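Local coordinates for protein aminopeptidase N (Francisella tularensis subsp. tularensis, PDB 5DLL) that releases amino acids one at a time from the N-terminus of peptides as a zinc-dependent M1-family aminopeptidase, probably in the turnover of intracellular peptides, at residues Y213-S217 against E250-E256; F192-L198 against G317-T321; A295-F300 against P663-S667; L168-D172 against L259-V265; D205-D211 against L223-K229. One frame throughout, in Å; residues are numbered along the deposited sequence.

Interaction 1. Residues Y213-S217 against E250-E256; sequences YITKS and EDRFGLE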
# COMPACT_ATOMS: atom_id res chain seq x y z
N TYR A 213 -19.92 9.68 16.49
CA TYR A 213 -20.28 9.92 15.10
C TYR A 213 -21.74 9.51 14.87
O TYR A 213 -22.12 8.38 15.17
CB TYR A 213 -19.37 9.12 14.16
CG TYR A 213 -19.73 9.30 12.70
CD1 TYR A 213 -19.23 10.38 11.97
CD2 TYR A 213 -20.59 8.42 12.07
CE1 TYR A 213 -19.58 10.56 10.65
CE2 TYR A 213 -20.95 8.60 10.74
CZ TYR A 213 -20.44 9.67 10.04
OH TYR A 213 -20.78 9.85 8.72
N ILE A 214 -22.54 10.43 14.34
CA ILE A 214 -23.95 10.14 14.05
C ILE A 214 -24.06 9.59 12.63
O ILE A 214 -23.61 10.22 11.67
CB ILE A 214 -24.84 11.39 14.17
CG1 ILE A 214 -24.75 12.00 15.58
CG2 ILE A 214 -26.29 11.06 13.81
CD1 ILE A 214 -25.50 11.22 16.64
N THR A 215 -24.69 8.43 12.50
CA THR A 215 -24.83 7.78 11.21
C THR A 215 -25.96 8.39 10.38
O THR A 215 -26.74 9.21 10.87
CB THR A 215 -25.06 6.26 11.37
OG1 THR A 215 -26.29 6.01 12.08
CG2 THR A 215 -23.92 5.62 12.12
N LYS A 216 -26.03 7.95 9.13
CA LYS A 216 -27.04 8.35 8.16
C LYS A 216 -28.47 8.00 8.61
O LYS A 216 -29.41 8.73 8.28
CB LYS A 216 -26.71 7.64 6.84
CG LYS A 216 -27.58 7.93 5.63
CD LYS A 216 -26.97 7.29 4.37
CE LYS A 216 -26.60 5.81 4.57
NZ LYS A 216 -25.95 5.20 3.38
N SER A 217 -28.61 6.91 9.35
CA SER A 217 -29.90 6.53 9.94
C SER A 217 -30.02 7.01 11.39
O SER A 217 -30.87 6.53 12.15
CB SER A 217 -30.09 5.01 9.88
OG SER A 217 -29.25 4.37 10.83
N GLU A 250 -20.55 6.40 3.68
CA GLU A 250 -21.98 6.73 3.60
C GLU A 250 -22.29 7.51 2.33
O GLU A 250 -23.16 7.12 1.54
CB GLU A 250 -22.44 7.54 4.81
CG GLU A 250 -22.56 6.72 6.09
CD GLU A 250 -23.01 7.55 7.28
OE1 GLU A 250 -22.82 8.78 7.27
OE2 GLU A 250 -23.54 6.97 8.24
N ASP A 251 -21.58 8.62 2.13
CA ASP A 251 -21.86 9.51 1.00
C ASP A 251 -21.69 8.81 -0.35
O ASP A 251 -22.61 8.77 -1.14
CB ASP A 251 -20.97 10.77 1.06
CG ASP A 251 -21.39 11.75 2.15
OD1 ASP A 251 -22.50 11.63 2.71
OD2 ASP A 251 -20.59 12.67 2.46
N ARG A 252 -20.52 8.23 -0.59
CA ARG A 252 -20.22 7.67 -1.90
C ARG A 252 -20.72 6.23 -2.12
O ARG A 252 -21.17 5.89 -3.21
CB ARG A 252 -18.73 7.74 -2.20
CG ARG A 252 -18.41 7.21 -3.58
CD ARG A 252 -17.13 7.78 -4.17
NE ARG A 252 -16.83 7.07 -5.42
CZ ARG A 252 -15.67 7.11 -6.06
NH1 ARG A 252 -14.65 7.83 -5.59
NH2 ARG A 252 -15.52 6.41 -7.18
N PHE A 253 -20.61 5.39 -1.10
CA PHE A 253 -20.92 3.96 -1.25
C PHE A 253 -22.27 3.51 -0.67
O PHE A 253 -22.75 2.42 -0.98
CB PHE A 253 -19.78 3.10 -0.69
CG PHE A 253 -18.69 2.82 -1.69
CD1 PHE A 253 -17.65 3.72 -1.88
CD2 PHE A 253 -18.71 1.66 -2.44
CE1 PHE A 253 -16.65 3.47 -2.81
CE2 PHE A 253 -17.71 1.40 -3.37
CZ PHE A 253 -16.68 2.30 -3.56
N GLY A 254 -22.88 4.36 0.16
CA GLY A 254 -24.13 4.01 0.82
C GLY A 254 -23.92 2.96 1.90
O GLY A 254 -24.82 2.15 2.17
N LEU A 255 -22.74 2.97 2.52
CA LEU A 255 -22.38 1.98 3.53
C LEU A 255 -22.29 2.62 4.91
O LEU A 255 -21.40 3.43 5.19
CB LEU A 255 -21.05 1.31 3.17
CG LEU A 255 -21.10 0.51 1.86
CD1 LEU A 255 -19.71 0.04 1.46
CD2 LEU A 255 -22.07 -0.65 1.96
N GLU A 256 -23.24 2.24 5.76
CA GLU A 256 -23.33 2.69 7.13
C GLU A 256 -22.66 1.67 8.07
O GLU A 256 -22.78 0.45 7.87
CB GLU A 256 -24.80 2.86 7.50
CG GLU A 256 -25.07 3.73 8.72
CD GLU A 256 -26.55 3.83 9.05
OE1 GLU A 256 -27.38 3.75 8.12
OE2 GLU A 256 -26.88 4.00 10.24

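Interaction 2. Residues F192-L198 against G317-T321; sequences FKKPCYL and GDRVT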
# COMPACT_ATOMS: atom_id res chain seq x y z
N PHE A 192 -22.93 -10.16 13.77
CA PHE A 192 -22.73 -10.49 12.35
C PHE A 192 -21.71 -11.61 12.21
O PHE A 192 -20.62 -11.54 12.79
CB PHE A 192 -22.28 -9.26 11.55
CG PHE A 192 -23.14 -8.04 11.79
CD1 PHE A 192 -24.38 -7.92 11.17
CD2 PHE A 192 -22.72 -7.03 12.65
CE1 PHE A 192 -25.17 -6.81 11.39
CE2 PHE A 192 -23.51 -5.93 12.88
CZ PHE A 192 -24.74 -5.81 12.25
N LYS A 193 -22.08 -12.62 11.43
CA LYS A 193 -21.19 -13.74 11.10
C LYS A 193 -19.85 -13.23 10.53
O LYS A 193 -19.83 -12.39 9.64
CB LYS A 193 -21.86 -14.66 10.08
CG LYS A 193 -23.06 -15.43 10.61
CD LYS A 193 -23.90 -16.02 9.48
CE LYS A 193 -23.24 -17.22 8.82
NZ LYS A 193 -23.16 -18.41 9.72
N LYS A 194 -18.75 -13.75 11.07
CA LYS A 194 -17.41 -13.42 10.56
C LYS A 194 -16.48 -14.62 10.66
O LYS A 194 -16.66 -15.48 11.52
CB LYS A 194 -16.81 -12.24 11.33
CG LYS A 194 -16.44 -12.51 12.79
CD LYS A 194 -15.67 -11.33 13.37
CE LYS A 194 -15.22 -11.57 14.80
NZ LYS A 194 -16.28 -11.21 15.80
N PRO A 195 -15.47 -14.67 9.77
CA PRO A 195 -14.43 -15.69 9.91
C PRO A 195 -13.50 -15.36 11.08
O PRO A 195 -13.39 -14.20 11.48
CB PRO A 195 -13.69 -15.62 8.57
CG PRO A 195 -13.90 -14.23 8.09
CD PRO A 195 -15.22 -13.77 8.63
N CYS A 196 -12.83 -16.37 11.63
CA CYS A 196 -12.04 -16.18 12.84
C CYS A 196 -10.80 -15.30 12.68
O CYS A 196 -10.32 -14.76 13.67
CB CYS A 196 -11.65 -17.54 13.45
SG CYS A 196 -10.80 -18.68 12.34
N TYR A 197 -10.30 -15.12 11.45
CA TYR A 197 -9.10 -14.30 11.23
C TYR A 197 -9.33 -12.83 11.59
O TYR A 197 -8.37 -12.06 11.77
CB TYR A 197 -8.57 -14.46 9.80
CG TYR A 197 -9.29 -13.66 8.72
CD1 TYR A 197 -8.98 -12.32 8.49
CD2 TYR A 197 -10.27 -14.26 7.93
CE1 TYR A 197 -9.64 -11.59 7.50
CE2 TYR A 197 -10.93 -13.54 6.94
CZ TYR A 197 -10.61 -12.20 6.73
OH TYR A 197 -11.26 -11.47 5.76
N LEU A 198 -10.60 -12.44 11.69
CA LEU A 198 -10.99 -11.10 12.12
C LEU A 198 -11.31 -11.01 13.61
O LEU A 198 -11.74 -9.96 14.09
CB LEU A 198 -12.23 -10.64 11.35
CG LEU A 198 -12.03 -10.58 9.85
CD1 LEU A 198 -13.38 -10.44 9.19
CD2 LEU A 198 -11.10 -9.43 9.47
N GLY A 317 -14.62 -7.25 3.28
CA GLY A 317 -13.66 -8.11 3.97
C GLY A 317 -14.27 -8.79 5.18
O GLY A 317 -14.16 -10.00 5.34
N ASP A 318 -14.92 -7.99 6.02
CA ASP A 318 -15.49 -8.50 7.27
C ASP A 318 -16.94 -8.93 7.10
O ASP A 318 -17.32 -10.02 7.52
CB ASP A 318 -15.39 -7.44 8.38
CG ASP A 318 -13.96 -6.99 8.66
OD1 ASP A 318 -13.04 -7.36 7.91
OD2 ASP A 318 -13.76 -6.25 9.65
N ARG A 319 -17.74 -8.08 6.48
CA ARG A 319 -19.16 -8.36 6.31
C ARG A 319 -19.38 -9.35 5.16
O ARG A 319 -20.21 -10.25 5.28
CB ARG A 319 -19.91 -7.06 6.08
CG ARG A 319 -21.38 -7.13 6.42
CD ARG A 319 -21.65 -7.04 7.91
NE ARG A 319 -23.09 -7.18 8.14
CZ ARG A 319 -23.95 -6.17 8.25
NH1 ARG A 319 -23.56 -4.90 8.19
NH2 ARG A 319 -25.23 -6.44 8.43
N VAL A 320 -18.65 -9.17 4.07
CA VAL A 320 -18.51 -10.18 3.02
C VAL A 320 -17.03 -10.46 2.87
O VAL A 320 -16.26 -9.54 2.59
CB VAL A 320 -19.06 -9.69 1.66
CG1 VAL A 320 -19.06 -10.82 0.64
CG2 VAL A 320 -20.46 -9.10 1.83
N THR A 321 -16.64 -11.72 3.05
CA THR A 321 -15.22 -12.11 3.10
C THR A 321 -14.78 -12.98 1.91
O THR A 321 -15.57 -13.25 1.00
CB THR A 321 -14.89 -12.82 4.44
OG1 THR A 321 -13.47 -12.84 4.64
CG2 THR A 321 -15.45 -14.25 4.48

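Interaction 3. Residues A295-F300 against P663-S667; sequences ATDKDF and PYSLS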
# COMPACT_ATOMS: atom_id res chain seq x y z
N ALA A 295 4.58 16.17 11.94
CA ALA A 295 4.08 15.48 10.74
C ALA A 295 4.04 16.43 9.54
O ALA A 295 3.61 17.58 9.66
CB ALA A 295 2.71 14.87 11.00
N THR A 296 4.50 15.94 8.39
CA THR A 296 4.40 16.67 7.13
C THR A 296 3.02 16.42 6.54
O THR A 296 2.25 15.62 7.07
CB THR A 296 5.48 16.24 6.11
OG1 THR A 296 5.32 14.85 5.78
CG2 THR A 296 6.89 16.48 6.66
N ASP A 297 2.70 17.11 5.44
CA ASP A 297 1.42 16.92 4.76
C ASP A 297 1.29 15.48 4.28
O ASP A 297 0.20 14.92 4.27
CB ASP A 297 1.28 17.87 3.57
CG ASP A 297 1.25 19.34 3.99
OD1 ASP A 297 0.67 19.65 5.06
OD2 ASP A 297 1.79 20.18 3.23
N LYS A 298 2.41 14.89 3.87
CA LYS A 298 2.46 13.50 3.42
C LYS A 298 2.15 12.53 4.56
O LYS A 298 1.45 11.54 4.37
CB LYS A 298 3.83 13.20 2.82
CG LYS A 298 3.96 11.85 2.14
CD LYS A 298 2.85 11.59 1.14
CE LYS A 298 3.25 10.56 0.10
NZ LYS A 298 3.80 9.31 0.70
N ASP A 299 2.67 12.82 5.75
CA ASP A 299 2.42 11.98 6.92
C ASP A 299 0.94 11.96 7.28
O ASP A 299 0.38 10.89 7.53
CB ASP A 299 3.22 12.48 8.13
CG ASP A 299 4.72 12.32 7.95
OD1 ASP A 299 5.14 11.59 7.04
OD2 ASP A 299 5.47 12.94 8.73
N PHE A 300 0.32 13.13 7.30
CA PHE A 300 -1.12 13.24 7.55
C PHE A 300 -1.96 12.48 6.52
O PHE A 300 -2.95 11.84 6.88
CB PHE A 300 -1.55 14.70 7.57
CG PHE A 300 -1.18 15.44 8.82
CD1 PHE A 300 -1.83 15.18 10.02
CD2 PHE A 300 -0.21 16.44 8.80
CE1 PHE A 300 -1.51 15.87 11.18
CE2 PHE A 300 0.11 17.14 9.95
CZ PHE A 300 -0.54 16.85 11.14
N PRO A 663 -2.09 30.91 8.30
CA PRO A 663 -1.79 29.90 9.30
C PRO A 663 -1.87 28.49 8.71
O PRO A 663 -2.65 28.27 7.78
CB PRO A 663 -2.90 30.11 10.35
CG PRO A 663 -4.02 30.73 9.59
CD PRO A 663 -3.35 31.62 8.58
N TYR A 664 -1.07 27.56 9.24
CA TYR A 664 -1.01 26.19 8.72
C TYR A 664 -2.37 25.49 8.77
O TYR A 664 -3.14 25.65 9.72
CB TYR A 664 0.04 25.36 9.48
CG TYR A 664 0.21 23.95 8.97
CD1 TYR A 664 0.85 23.70 7.76
CD2 TYR A 664 -0.27 22.85 9.69
CE1 TYR A 664 1.02 22.41 7.28
CE2 TYR A 664 -0.11 21.55 9.22
CZ TYR A 664 0.53 21.33 8.02
OH TYR A 664 0.69 20.05 7.54
N SER A 665 -2.65 24.72 7.72
CA SER A 665 -3.93 24.06 7.54
C SER A 665 -3.75 22.89 6.59
O SER A 665 -2.82 22.88 5.78
CB SER A 665 -4.95 25.06 6.97
OG SER A 665 -6.01 24.41 6.29
N LEU A 666 -4.66 21.92 6.68
CA LEU A 666 -4.62 20.74 5.82
C LEU A 666 -5.67 20.78 4.70
O LEU A 666 -6.16 19.73 4.27
CB LEU A 666 -4.80 19.48 6.67
CG LEU A 666 -3.69 19.20 7.68
CD1 LEU A 666 -4.17 18.18 8.71
CD2 LEU A 666 -2.42 18.72 6.98
N SER A 667 -6.02 21.97 4.24
CA SER A 667 -6.88 22.12 3.07
C SER A 667 -6.08 21.74 1.83
O SER A 667 -4.88 22.04 1.75
CB SER A 667 -7.39 23.55 2.95
OG SER A 667 -6.32 24.47 2.87

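Interaction 4. Residues L168-D172 against L259-V265; sequences LSNGD and LDTFMIV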
# COMPACT_ATOMS: atom_id res chain seq x y z
N LEU A 168 -11.05 -5.55 25.85
CA LEU A 168 -11.79 -5.32 24.62
C LEU A 168 -11.86 -6.55 23.72
O LEU A 168 -10.99 -7.42 23.78
CB LEU A 168 -11.15 -4.18 23.83
CG LEU A 168 -10.74 -2.93 24.60
CD1 LEU A 168 -10.14 -1.92 23.63
CD2 LEU A 168 -11.91 -2.33 25.36
N SER A 169 -12.90 -6.60 22.90
CA SER A 169 -13.03 -7.58 21.83
C SER A 169 -14.04 -7.06 20.82
O SER A 169 -14.44 -5.90 20.89
CB SER A 169 -13.46 -8.95 22.38
OG SER A 169 -13.39 -9.94 21.37
N ASN A 170 -14.46 -7.90 19.88
CA ASN A 170 -15.30 -7.46 18.76
C ASN A 170 -16.76 -7.18 19.15
O ASN A 170 -17.36 -7.95 19.90
CB ASN A 170 -15.28 -8.48 17.61
CG ASN A 170 -13.91 -9.03 17.35
OD1 ASN A 170 -13.51 -10.01 17.96
ND2 ASN A 170 -13.19 -8.42 16.43
N GLY A 171 -17.30 -6.10 18.60
CA GLY A 171 -18.71 -5.75 18.76
C GLY A 171 -18.98 -4.78 19.90
O GLY A 171 -18.16 -3.91 20.20
N ASP A 172 -20.13 -4.95 20.54
CA ASP A 172 -20.59 -4.03 21.58
C ASP A 172 -20.52 -4.71 22.95
O ASP A 172 -20.84 -5.90 23.07
CB ASP A 172 -22.02 -3.57 21.31
CG ASP A 172 -22.21 -3.03 19.89
OD1 ASP A 172 -21.46 -2.11 19.49
OD2 ASP A 172 -23.12 -3.51 19.18
N LEU A 259 -22.30 -1.44 13.94
CA LEU A 259 -22.27 -1.64 15.39
C LEU A 259 -22.42 -0.31 16.13
O LEU A 259 -22.31 0.75 15.53
CB LEU A 259 -20.96 -2.29 15.82
CG LEU A 259 -20.58 -3.60 15.12
CD1 LEU A 259 -19.10 -3.90 15.35
CD2 LEU A 259 -21.45 -4.75 15.59
N ASP A 260 -22.66 -0.39 17.44
CA ASP A 260 -22.83 0.80 18.27
C ASP A 260 -21.52 1.37 18.78
O ASP A 260 -21.50 2.45 19.37
CB ASP A 260 -23.72 0.51 19.48
CG ASP A 260 -25.06 -0.06 19.10
OD1 ASP A 260 -25.50 0.16 17.95
OD2 ASP A 260 -25.68 -0.74 19.96
N THR A 261 -20.42 0.63 18.58
CA THR A 261 -19.09 1.10 18.98
C THR A 261 -18.01 0.65 17.99
O THR A 261 -18.14 -0.38 17.36
CB THR A 261 -18.73 0.68 20.44
OG1 THR A 261 -17.33 0.87 20.67
CG2 THR A 261 -19.09 -0.76 20.70
N PHE A 262 -16.97 1.46 17.87
CA PHE A 262 -15.87 1.21 16.95
C PHE A 262 -14.58 1.61 17.64
O PHE A 262 -14.43 2.76 18.05
CB PHE A 262 -16.05 2.02 15.67
CG PHE A 262 -14.90 1.92 14.71
CD1 PHE A 262 -14.82 0.87 13.80
CD2 PHE A 262 -13.89 2.88 14.71
CE1 PHE A 262 -13.75 0.78 12.91
CE2 PHE A 262 -12.82 2.79 13.83
CZ PHE A 262 -12.75 1.74 12.93
N MET A 263 -13.66 0.66 17.76
CA MET A 263 -12.46 0.84 18.56
C MET A 263 -11.21 0.74 17.71
O MET A 263 -11.18 0.03 16.71
CB MET A 263 -12.41 -0.21 19.67
CG MET A 263 -13.49 -0.05 20.72
SD MET A 263 -13.66 -1.51 21.76
CE MET A 263 -14.55 -2.62 20.68
N ILE A 264 -10.19 1.49 18.11
CA ILE A 264 -8.85 1.36 17.55
C ILE A 264 -7.88 1.20 18.72
O ILE A 264 -8.07 1.81 19.77
CB ILE A 264 -8.44 2.60 16.72
CG1 ILE A 264 -9.25 2.66 15.43
CG2 ILE A 264 -6.94 2.57 16.40
CD1 ILE A 264 -9.00 3.90 14.60
N VAL A 265 -6.87 0.35 18.53
CA VAL A 265 -5.83 0.16 19.53
C VAL A 265 -4.47 0.31 18.86
O VAL A 265 -4.17 -0.40 17.89
CB VAL A 265 -5.94 -1.21 20.21
CG1 VAL A 265 -4.87 -1.37 21.28
CG2 VAL A 265 -7.34 -1.40 20.81

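Interaction 5. Residues D205-D211 against L223-K229; sequences DLASIKD and LEIYAFK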
# COMPACT_ATOMS: atom_id res chain seq x y z
N ASP A 205 -3.54 -1.67 30.45
CA ASP A 205 -3.70 -0.36 31.08
C ASP A 205 -3.45 0.72 30.01
O ASP A 205 -2.32 1.16 29.80
CB ASP A 205 -2.72 -0.24 32.25
CG ASP A 205 -3.01 0.94 33.16
OD1 ASP A 205 -3.86 1.79 32.82
OD2 ASP A 205 -2.37 1.02 34.23
N LEU A 206 -4.52 1.12 29.33
CA LEU A 206 -4.42 2.03 28.18
C LEU A 206 -5.24 3.30 28.36
O LEU A 206 -6.39 3.24 28.81
CB LEU A 206 -4.88 1.32 26.90
CG LEU A 206 -4.01 0.15 26.43
CD1 LEU A 206 -4.68 -0.57 25.27
CD2 LEU A 206 -2.62 0.62 26.04
N ALA A 207 -4.64 4.43 27.99
CA ALA A 207 -5.36 5.69 27.86
C ALA A 207 -6.25 5.65 26.62
O ALA A 207 -6.10 4.77 25.76
CB ALA A 207 -4.38 6.85 27.76
N SER A 208 -7.18 6.60 26.53
CA SER A 208 -8.15 6.60 25.44
C SER A 208 -8.59 8.00 25.01
O SER A 208 -8.59 8.93 25.81
CB SER A 208 -9.39 5.79 25.85
OG SER A 208 -10.03 6.38 26.97
N ILE A 209 -8.94 8.11 23.74
CA ILE A 209 -9.69 9.25 23.21
C ILE A 209 -11.06 8.71 22.80
O ILE A 209 -11.16 7.88 21.90
CB ILE A 209 -9.02 9.86 21.96
CG1 ILE A 209 -7.65 10.44 22.31
CG2 ILE A 209 -9.91 10.93 21.34
CD1 ILE A 209 -6.78 10.70 21.10
N LYS A 210 -12.11 9.17 23.48
CA LYS A 210 -13.47 8.77 23.14
C LYS A 210 -14.22 9.93 22.49
O LYS A 210 -14.07 11.09 22.89
CB LYS A 210 -14.20 8.26 24.38
CG LYS A 210 -13.56 7.03 24.99
CD LYS A 210 -14.57 6.17 25.73
CE LYS A 210 -13.95 4.88 26.26
NZ LYS A 210 -13.05 5.13 27.42
N ASP A 211 -15.02 9.61 21.48
CA ASP A 211 -15.75 10.61 20.70
C ASP A 211 -16.96 9.93 20.08
O ASP A 211 -17.23 8.75 20.38
CB ASP A 211 -14.83 11.20 19.62
CG ASP A 211 -15.28 12.58 19.15
OD1 ASP A 211 -16.47 12.93 19.29
OD2 ASP A 211 -14.42 13.31 18.61
N LEU A 223 -16.88 6.09 19.27
CA LEU A 223 -15.54 5.93 18.71
C LEU A 223 -14.53 5.95 19.85
O LEU A 223 -14.64 6.76 20.77
CB LEU A 223 -15.24 7.05 17.70
CG LEU A 223 -16.27 7.26 16.58
CD1 LEU A 223 -15.77 8.30 15.59
CD2 LEU A 223 -16.61 5.97 15.85
N GLU A 224 -13.55 5.04 19.79
CA GLU A 224 -12.62 4.86 20.90
C GLU A 224 -11.23 4.46 20.41
O GLU A 224 -11.01 3.32 20.02
CB GLU A 224 -13.15 3.80 21.87
CG GLU A 224 -14.58 4.03 22.35
CD GLU A 224 -15.03 3.05 23.42
OE1 GLU A 224 -14.42 1.96 23.53
OE2 GLU A 224 -15.99 3.37 24.14
N ILE A 225 -10.30 5.41 20.44
CA ILE A 225 -8.89 5.11 20.19
C ILE A 225 -8.19 4.85 21.52
O ILE A 225 -8.31 5.67 22.44
CB ILE A 225 -8.18 6.25 19.43
CG1 ILE A 225 -8.78 6.40 18.03
CG2 ILE A 225 -6.68 5.98 19.33
CD1 ILE A 225 -8.20 7.55 17.23
N TYR A 226 -7.49 3.73 21.62
CA TYR A 226 -6.77 3.33 22.83
C TYR A 226 -5.27 3.25 22.56
O TYR A 226 -4.83 2.65 21.58
CB TYR A 226 -7.26 1.97 23.32
CG TYR A 226 -8.64 1.98 23.93
CD1 TYR A 226 -8.82 2.30 25.27
CD2 TYR A 226 -9.76 1.66 23.17
CE1 TYR A 226 -10.09 2.31 25.84
CE2 TYR A 226 -11.03 1.67 23.73
CZ TYR A 226 -11.19 1.99 25.07
OH TYR A 226 -12.45 2.00 25.63
N ALA A 227 -4.48 3.85 23.45
CA ALA A 227 -3.02 3.78 23.37
C ALA A 227 -2.41 4.14 24.73
O ALA A 227 -3.11 4.59 25.63
CB ALA A 227 -2.50 4.72 22.29
N PHE A 228 -1.10 3.94 24.86
CA PHE A 228 -0.41 4.26 26.11
C PHE A 228 -0.46 5.76 26.38
O PHE A 228 -0.63 6.56 25.46
CB PHE A 228 1.05 3.80 26.06
CG PHE A 228 1.22 2.30 26.13
CD1 PHE A 228 0.95 1.62 27.31
CD2 PHE A 228 1.69 1.59 25.03
CE1 PHE A 228 1.12 0.25 27.38
CE2 PHE A 228 1.86 0.21 25.11
CZ PHE A 228 1.57 -0.46 26.28
N LYS A 229 -0.32 6.13 27.65
CA LYS A 229 -0.34 7.53 28.09
C LYS A 229 0.54 8.43 27.22
O LYS A 229 0.14 9.54 26.86
CB LYS A 229 0.09 7.61 29.56
CG LYS A 229 0.24 9.01 30.14
CD LYS A 229 -1.05 9.81 30.05
CE LYS A 229 -0.91 11.15 30.77
NZ LYS A 229 -2.10 12.02 30.57

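Interaction 1. Residues Y213-S217 against E250-E256
Lys216, Glu250 and Glu256 bury the most surface here, and the two glutamates do most of the bonding. Glu250 sits in the last turn of helix 236-253 and stretches its carboxylate to the end of strand 207-214. Glu250 OE1 accepts a hydrogen bond from Tyr213 OH (2.7 Å), while Glu250 OE2 accepts one from the backbone N of Lys216 (2.8 Å). A long acidic side chain suits this buried place, because its two oxygens can meet two donors, one from the strand's end and one from the turn after it. Glu256, beyond the helix, gathers two hydroxyls on one oxygen: Glu256 OE2 accepts from Thr215 OG1 at 2.8 Å and from Ser217 OG at a very short 2.5 Å. Thr215 OG1 also accepts a hydrogen bond from Arg219 N, which ties the turn to itself. Lys216 spreads its aliphatic chain between these anchors, and Lys216 NZ rests 3.4 Å from Gly254 CA, where the chain leaves the helix. Gly254 has positive phi there, a conformation that glycine adopts with little strain. Tyr213 also packs on Met246 and Lys247, which sets the strand end against the helix's side chains. The arrangement belongs to the alpha/beta part of the thermolysin-like catalytic domain of M1 peptidases, where helix 236-253 packs on one face of the mixed beta-sheet, next to its edge strand 207-214.

Interaction 2. Residues F192-L198 against G317-T321
One cation-pi interaction, one side-chain hydrogen bond and a set of van der Waals contacts hold these segments together. In the first, the guanidinium of Arg319 lies over a face of the Phe192 ring, with Arg319 CZ 3.9 Å from the ring centroid and off-centre, 32° from the normal; Phe192 CE1 and Arg319 NH2 approach to 3.0 Å. Arginine suits the place because its flat cation can cover an aromatic face while still reaching acidic groups, here through weak, long ion pairs to Asp258 and Asp424. The hydrogen bond joins Tyr197 OH and Thr321 OG1 at 2.8 Å, and either hydroxyl could be the donor. The Tyr197 ring also meets Trp325 edge-to-face. Together these contacts join the N-terminal beta domain to the zinc-bearing catalytic domain of the M1 fold: residues 317-321 follow closely on the HExxH helix, whose His309 and His313 bind zinc with Glu332, and the side chain of Asp318 lies about 4 Å from that of His313. Packing completes the contact. Leu198 CD2 comes within 3.2 Å of Asp318 OD1, and Leu198 CD1 within 4.0 Å of Gly317 O, while the Pro195 ring offers CG to Thr321 OG1 at 3.7 Å. Gly317 has backbone angles at which a CB would jam against the preceding carbonyl oxygen, so these angles by themselves call for glycine.

Interaction 3. Residues A295-F300 against P663-S667
A very short hydrogen bond is the striking feature of this buried contact: Tyr664 OH donates to Asp297 OD1 at 2.5 Å, although the two residues stand 367 positions apart in the sequence. It joins the first turn of helix 297-312, the helix that carries the zinc-binding His309 and His313 further along, to a loop between helices 648-658 and 668-685 of the C-terminal ARM-repeat-like helical domain. Tyrosine suits the loop because its long, flat side chain can carry a hydroxyl across to the other domain. The aspartate has a second partner, since Asp297 OD2 makes a salt bridge with Arg674 of helix 668-685. Thr296 is the N-cap of helix 297-312 and forms a capping box with Asp299: Thr296 N donates to Asp299 OD2 at 3.2 Å, and Asp299 N gives a weak bond to Thr296 OG1 at 3.3 Å. These short polar side chains satisfy amides at the helix start and fix the turn from which Asp297 and Phe300 reach the loop. On the other side, Ser665 shapes the loop with an ST turn, Ser665 OG accepting from Ser667 N at 3.2 Å. The apolar part centres on Phe300, which meets Leu666 and the edge of Tyr664. A branched leucine covers the flat aromatic surface well: Leu666 CD1 makes a CH-pi contact 4.1 Å from the Phe300 ring centroid, 14° off the normal.

Interaction 4. Residues L168-D172 against L259-V265
This is a mixed contact between two domains, apolar at the Leu168-Met263 end and polar at Asp172: the end of strand 166-169, the loop after it and the start of strand 172-179, in the N-terminal beta domain, lie against strand 261-267 of the mixed sheet in the M1 catalytic domain and the loop leading into it. No backbone pairing joins them; side chains fill the gap. Leu168 CD1 meets Met263 SD and Val265 CG2, each at 4.0 Å, and Trp188 touches both Leu168 and Met263. Flexible methionine suits the middle, where Met263 CE reaches 3.3 Å from Ser169 O. Gly171 CA lies 3.9 Å from Leu259 CD1; its backbone angles call for glycine, since a CB would jam against the preceding carbonyl oxygen. At the more open end, Asp172 meets the loop before strand 261-267. Asp172 OD2 stands 3.9 Å from Asp260 OD2, a close pair of like charges, while Asp260 N donates a weak hydrogen bond to Asp172 OD1 at 2.9 Å.

Interaction 5. Residues D205-D211 against L223-K229
Strand 220-227 pairs with strand 207-214 as an antiparallel beta-hairpin at the edge of the catalytic domain's mixed sheet. Within this part, Leu223 comes first, with two hydrogen bonds: Leu223 N donates to Asp211 O (2.9 Å), and Leu223 O accepts from Asp211 N (3.0 Å). Its apolar side chain packs on Met239 and Met246 of helix 236-253, while Asp211 salt-bridges Lys243. Glu224 follows opposite Lys210 as a non-hydrogen-bonded pair on the other face, where Glu224 OE1 accepts from Tyr226 OH at 2.9 Å. Ile225 faces Ile209 in the next hydrogen-bonded pair, a beta-branched match that suits extended backbone. Tyr226, opposite Ser208, brings its large ring beside its smaller partner, with Ser208 CB 3.5 Å from Tyr226 CE1. At Ala227 one bond is sound, Ala227 N to Ala207 O at 3.0 Å, and its return, Ala207 N to Ala227 O at 2.8 Å, is weak. Phe228 then turns off the strand, and Leu206 CD2 sits 4.0 Å from the centroid of the Phe228 ring.

Interactions 1, 4 and 5 all involve one mixed sheet of the catalytic domain, with neighbouring strands 207-214, 220-227 and 261-267. Interaction 5 pairs the first two, interaction 1 ties the first to helix 236-253, and interaction 4 sets the third against the N-terminal domain. Centres of interactions 4 and 5 are about 12 Å apart, those of 2 and 4 about 14 Å; Phe192 touches Leu259, so interactions 2 and 4 adjoin on the N-terminal domain boundary. Along the chain these two cross, as do 1 and 5, which nest inside both. Interaction 3, centred about 23 to 35 Å from the others, joins the C-terminal domain, so the catalytic domain contacts the N-terminal and C-terminal domains at separate places.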